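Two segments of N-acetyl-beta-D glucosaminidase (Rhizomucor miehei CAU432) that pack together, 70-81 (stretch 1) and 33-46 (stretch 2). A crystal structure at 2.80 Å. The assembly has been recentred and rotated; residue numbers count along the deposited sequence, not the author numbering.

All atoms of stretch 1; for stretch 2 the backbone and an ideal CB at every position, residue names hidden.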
# COMPACT_ATOMS: atom_id res chain seq x y z
N GLY A 70 4.28 39.55 30.45
CA GLY A 70 2.95 39.75 29.88
C GLY A 70 2.63 38.93 28.64
O GLY A 70 1.81 39.35 27.82
N HIS A 71 3.25 37.76 28.51
CA HIS A 71 2.96 36.85 27.39
C HIS A 71 1.55 36.30 27.50
O HIS A 71 1.10 35.97 28.60
CB HIS A 71 3.93 35.67 27.36
CG HIS A 71 5.27 36.00 26.79
ND1 HIS A 71 6.22 36.71 27.47
CD2 HIS A 71 5.82 35.69 25.59
CE1 HIS A 71 7.30 36.84 26.72
NE2 HIS A 71 7.08 36.23 25.57
N LYS A 72 0.86 36.18 26.37
CA LYS A 72 -0.47 35.59 26.34
C LYS A 72 -0.38 34.09 26.64
O LYS A 72 -1.17 33.57 27.44
CB LYS A 72 -1.15 35.83 25.00
CG LYS A 72 -2.66 35.60 25.02
CD LYS A 72 -3.31 35.97 23.70
CE LYS A 72 -4.77 35.53 23.64
NZ LYS A 72 -5.30 35.56 22.25
N ARG A 73 0.58 33.41 26.02
CA ARG A 73 0.78 31.97 26.22
C ARG A 73 2.19 31.65 26.71
O ARG A 73 3.12 32.42 26.46
CB ARG A 73 0.52 31.22 24.92
CG ARG A 73 -0.93 31.24 24.50
CD ARG A 73 -1.14 30.49 23.21
NE ARG A 73 -2.50 30.67 22.70
CZ ARG A 73 -2.93 31.75 22.05
NH1 ARG A 73 -2.12 32.79 21.83
NH2 ARG A 73 -4.19 31.80 21.63
N PRO A 74 2.35 30.50 27.40
CA PRO A 74 3.67 30.12 27.91
C PRO A 74 4.68 29.80 26.82
O PRO A 74 4.30 29.50 25.69
CB PRO A 74 3.39 28.87 28.77
CG PRO A 74 1.91 28.78 28.90
CD PRO A 74 1.32 29.50 27.74
N LEU A 75 5.95 29.87 27.17
CA LEU A 75 7.03 29.51 26.26
C LEU A 75 7.02 28.03 25.92
O LEU A 75 6.56 27.21 26.71
CB LEU A 75 8.40 29.84 26.89
CG LEU A 75 8.72 31.29 27.26
CD1 LEU A 75 10.13 31.36 27.84
CD2 LEU A 75 8.59 32.21 26.05
N PHE A 76 7.51 27.71 24.73
CA PHE A 76 7.92 26.36 24.40
C PHE A 76 9.38 26.25 24.81
O PHE A 76 10.16 27.19 24.61
CB PHE A 76 7.79 26.08 22.90
CG PHE A 76 6.53 25.36 22.51
CD1 PHE A 76 6.23 24.11 23.05
CD2 PHE A 76 5.66 25.89 21.56
CE1 PHE A 76 5.07 23.44 22.69
CE2 PHE A 76 4.50 25.22 21.19
CZ PHE A 76 4.21 23.99 21.76
N ILE A 77 9.76 25.11 25.38
CA ILE A 77 11.14 24.83 25.74
C ILE A 77 11.54 23.51 25.08
O ILE A 77 11.25 22.42 25.59
CB ILE A 77 11.32 24.75 27.27
CG1 ILE A 77 10.91 26.09 27.90
CG2 ILE A 77 12.76 24.40 27.64
CD1 ILE A 77 11.05 26.12 29.41
N ALA A 78 12.21 23.62 23.93
CA ALA A 78 12.51 22.47 23.09
C ALA A 78 13.88 21.87 23.38
O ALA A 78 14.68 22.45 24.11
CB ALA A 78 12.41 22.87 21.62
N VAL A 79 14.13 20.70 22.79
CA VAL A 79 15.40 19.99 22.96
C VAL A 79 15.55 18.88 21.91
O VAL A 79 14.56 18.29 21.48
CB VAL A 79 15.50 19.39 24.39
CG1 VAL A 79 14.55 18.21 24.56
CG2 VAL A 79 16.92 18.98 24.70
N ASP A 80 16.79 18.61 21.51
CA ASP A 80 17.10 17.49 20.61
C ASP A 80 17.33 16.21 21.41
O ASP A 80 18.48 15.84 21.65
CB ASP A 80 18.37 17.77 19.81
CG ASP A 80 18.13 18.63 18.60
OD1 ASP A 80 17.33 18.23 17.73
OD2 ASP A 80 18.77 19.69 18.51
N GLN A 81 16.27 15.53 21.81
CA GLN A 81 16.42 14.27 22.54
C GLN A 81 16.09 13.06 21.66
O GLN A 81 14.97 12.56 21.68
CB GLN A 81 15.57 14.28 23.81
CG GLN A 81 15.77 13.06 24.71
CD GLN A 81 17.21 12.86 25.15
OE1 GLN A 81 18.00 13.80 25.20
NE2 GLN A 81 17.55 11.62 25.48
N UNK A 33 15.26 39.13 25.03
CA UNK A 33 14.47 38.59 23.91
C UNK A 33 13.05 38.24 24.32
O UNK A 33 12.09 38.61 23.64
CB UNK A 33 15.15 37.35 23.33
N UNK A 34 12.92 37.54 25.45
CA UNK A 34 11.61 37.17 25.97
C UNK A 34 10.82 38.43 26.34
O UNK A 34 9.71 38.64 25.86
CB UNK A 34 11.75 36.25 27.18
N UNK A 35 11.44 39.27 27.18
CA UNK A 35 10.74 40.40 27.79
C UNK A 35 10.38 41.52 26.81
O UNK A 35 9.27 42.07 26.88
CB UNK A 35 11.60 40.98 28.91
N UNK A 36 11.30 41.86 25.91
CA UNK A 36 11.11 42.96 24.96
C UNK A 36 10.46 42.52 23.65
O UNK A 36 9.53 43.17 23.17
CB UNK A 36 12.46 43.62 24.66
N UNK A 37 10.95 41.42 23.09
CA UNK A 37 10.61 41.01 21.73
C UNK A 37 9.65 39.81 21.65
O UNK A 37 9.47 39.24 20.57
CB UNK A 37 11.90 40.67 20.97
N UNK A 38 9.04 39.44 22.78
CA UNK A 38 7.97 38.44 22.83
C UNK A 38 8.37 37.06 22.28
O UNK A 38 7.56 36.38 21.66
CB UNK A 38 6.76 38.96 22.05
N UNK A 39 9.62 36.67 22.52
CA UNK A 39 10.13 35.36 22.07
C UNK A 39 9.20 34.26 22.59
O UNK A 39 8.84 34.26 23.77
CB UNK A 39 11.56 35.13 22.55
N UNK A 40 8.81 33.34 21.71
CA UNK A 40 7.82 32.31 22.04
C UNK A 40 8.34 30.91 22.32
O UNK A 40 7.60 30.08 22.85
CB UNK A 40 6.82 32.21 20.89
N UNK A 41 9.59 30.63 21.95
CA UNK A 41 10.15 29.29 22.11
C UNK A 41 11.64 29.34 22.44
O UNK A 41 12.36 30.20 21.95
CB UNK A 41 9.92 28.47 20.84
N UNK A 42 12.08 28.40 23.28
CA UNK A 42 13.48 28.27 23.67
C UNK A 42 13.96 26.90 23.23
O UNK A 42 13.17 25.97 23.11
CB UNK A 42 13.67 28.46 25.18
N UNK A 43 15.27 26.77 22.99
CA UNK A 43 15.90 25.48 22.73
C UNK A 43 17.10 25.29 23.67
O UNK A 43 17.83 26.25 23.95
CB UNK A 43 16.34 25.38 21.27
N UNK A 44 17.28 24.07 24.15
CA UNK A 44 18.33 23.75 25.13
C UNK A 44 19.26 22.66 24.62
O UNK A 44 18.88 21.83 23.79
CB UNK A 44 17.71 23.31 26.46
N UNK A 45 20.49 22.66 25.14
CA UNK A 45 21.50 21.65 24.81
C UNK A 45 22.15 21.16 26.09
O UNK A 45 21.83 21.65 27.17
CB UNK A 45 22.55 22.21 23.85
N UNK A 46 23.08 20.21 25.99
CA UNK A 46 23.81 19.70 27.17
C UNK A 46 24.50 20.81 27.97
O UNK A 46 24.65 20.69 29.19
CB UNK A 46 24.86 18.67 26.73

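Position 33 lies in a helix, and nothing of stretch 1 comes near its CB. Stretch 1 sets no preference here. The residue is Leu 33.

Position 34 is also helical. Its CB points sideways, 4.5 Å from His 71 CE1 and 5.2 Å from Leu 75 CD1. A medium or large apolar side chain would suit this place between an imidazole and a leucine. The residue is Ile 34. Its CD1 meets Leu 75 CD1 at 4.0 Å, and its CG2 lies 3.4 Å from His 71 CE1.

Positions 35, 36 and 37 point away from stretch 1, so many residues would do. They are Glu 35, Asn 36 and His 37, and none contacts stretch 1.

Position 38 has positive phi (58°), just after the helix. Glycine tolerates this best, and asparagine is the usual alternative. The CB is 4.5 Å from His 71 NE2, so a short polar side chain could also fit. The residue is Asn 38. With chi1 t, its end comes nearer the histidine, and OD1 lies over one face of the ring.

Position 39 has an extended backbone and a sideways CB, 5.4 Å from Leu 75 CD2. The visible atoms favour an apolar residue only mildly. In Leu 39 the backbone does more than the side chain: His 71 NE2 gives a weak hydrogen bond to Leu 39 O at 3.2 Å, and Leu 75 CD2 touches the same oxygen at 3.1 Å.

At position 40 a CB would point away, 5.5 Å from Leu 75 CD2. Phi is negative, so the visible atoms do not demand glycine. The residue is Gly 40. Its O accepts a hydrogen bond from Phe 76 N at 3.0 Å, which leads into the parallel pairing of the strands.

Position 41 pairs with Phe 76, and its CB is 3.8 Å from Phe 76 CB. Small or beta-branched residues would suit. The residue is Ser 41. Its OG lies at the edge of the Phe 76 ring and is hydrogen-bonded elsewhere in the structure.

Position 42 turns to the face that carries Ile 77, with Leu 75 nearby. A branched apolar side chain fits well. The residue is Ile 42. Its CG1 reaches Leu 75 CD1 at 4.0 Å. Its backbone makes two hydrogen bonds to the strand of stretch 1: Ile 42 N donates to Phe 76 O at 2.6 Å, and Ile 42 O accepts from Ala 78 N at 2.7 Å.

Position 43 shares a face with Ala 78, whose small side chain leaves room. Beta-branched or larger apolar residues would suit. In Ile 43, CD1 is 4.3 Å from Asp 80 OD2.

Position 44 faces Ile 77 and Val 79, so an apolar side chain is expected. In Leu 44, CD1 packs on Ile 77 CG2 at 3.5 Å, and Leu 44 N bonds to Ala 78 O at 3.1 Å.

Position 45 points away, leaving the choice open. In Phe 45 the ring end returns, with CE2 4.3 Å from Asp 80 OD2.

Position 46 has nothing of stretch 1 near its CB, so many residues would do. It is Ser 46.

Stretch 2 33-46: LIENHNLGSIILFS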
# COMPACT_ATOMS: atom_id res chain seq x y z
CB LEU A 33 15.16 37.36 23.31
CG LEU A 33 16.48 37.60 22.58
CD1 LEU A 33 17.16 36.28 22.23
CD2 LEU A 33 16.26 38.43 21.32
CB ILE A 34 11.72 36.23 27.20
CG1 ILE A 34 12.38 34.89 26.82
CG2 ILE A 34 10.35 35.94 27.81
CD1 ILE A 34 12.98 34.15 27.99
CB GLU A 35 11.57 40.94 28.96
CG GLU A 35 10.78 41.77 29.96
CD GLU A 35 11.42 41.82 31.34
OE1 GLU A 35 10.98 42.66 32.16
OE2 GLU A 35 12.34 41.02 31.62
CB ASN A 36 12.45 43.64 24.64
CG ASN A 36 12.90 44.58 25.73
OD1 ASN A 36 12.52 45.75 25.76
ND2 ASN A 36 13.74 44.08 26.64
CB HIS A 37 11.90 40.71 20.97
CG HIS A 37 12.93 41.78 21.11
ND1 HIS A 37 13.01 42.86 20.25
CD2 HIS A 37 13.91 41.97 22.03
CE1 HIS A 37 14.00 43.65 20.62
NE2 HIS A 37 14.56 43.13 21.70
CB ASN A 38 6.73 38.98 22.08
CG ASN A 38 5.43 38.30 22.51
OD1 ASN A 38 5.32 37.73 23.59
ND2 ASN A 38 4.43 38.37 21.64
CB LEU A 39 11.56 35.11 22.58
CG LEU A 39 12.58 34.39 21.68
CD1 LEU A 39 13.65 33.73 22.54
CD2 LEU A 39 11.95 33.36 20.76
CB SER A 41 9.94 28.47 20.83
OG SER A 41 8.69 28.76 20.21
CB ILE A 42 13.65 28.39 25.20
CG1 ILE A 42 13.05 29.70 25.72
CG2 ILE A 42 15.12 28.27 25.60
CD1 ILE A 42 13.70 30.96 25.18
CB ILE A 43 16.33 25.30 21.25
CG1 ILE A 43 17.12 24.00 21.06
CG2 ILE A 43 17.14 26.50 20.76
CD1 ILE A 43 17.28 23.56 19.62
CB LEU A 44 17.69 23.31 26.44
CG LEU A 44 16.64 24.24 27.07
CD1 LEU A 44 16.10 23.61 28.35
CD2 LEU A 44 17.21 25.61 27.34
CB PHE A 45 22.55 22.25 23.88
CG PHE A 45 22.01 22.68 22.54
CD1 PHE A 45 21.35 23.90 22.40
CD2 PHE A 45 22.18 21.88 21.42
CE1 PHE A 45 20.85 24.30 21.17
CE2 PHE A 45 21.70 22.28 20.18
CZ PHE A 45 21.03 23.48 20.06
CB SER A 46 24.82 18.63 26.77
OG SER A 46 24.24 17.69 25.88
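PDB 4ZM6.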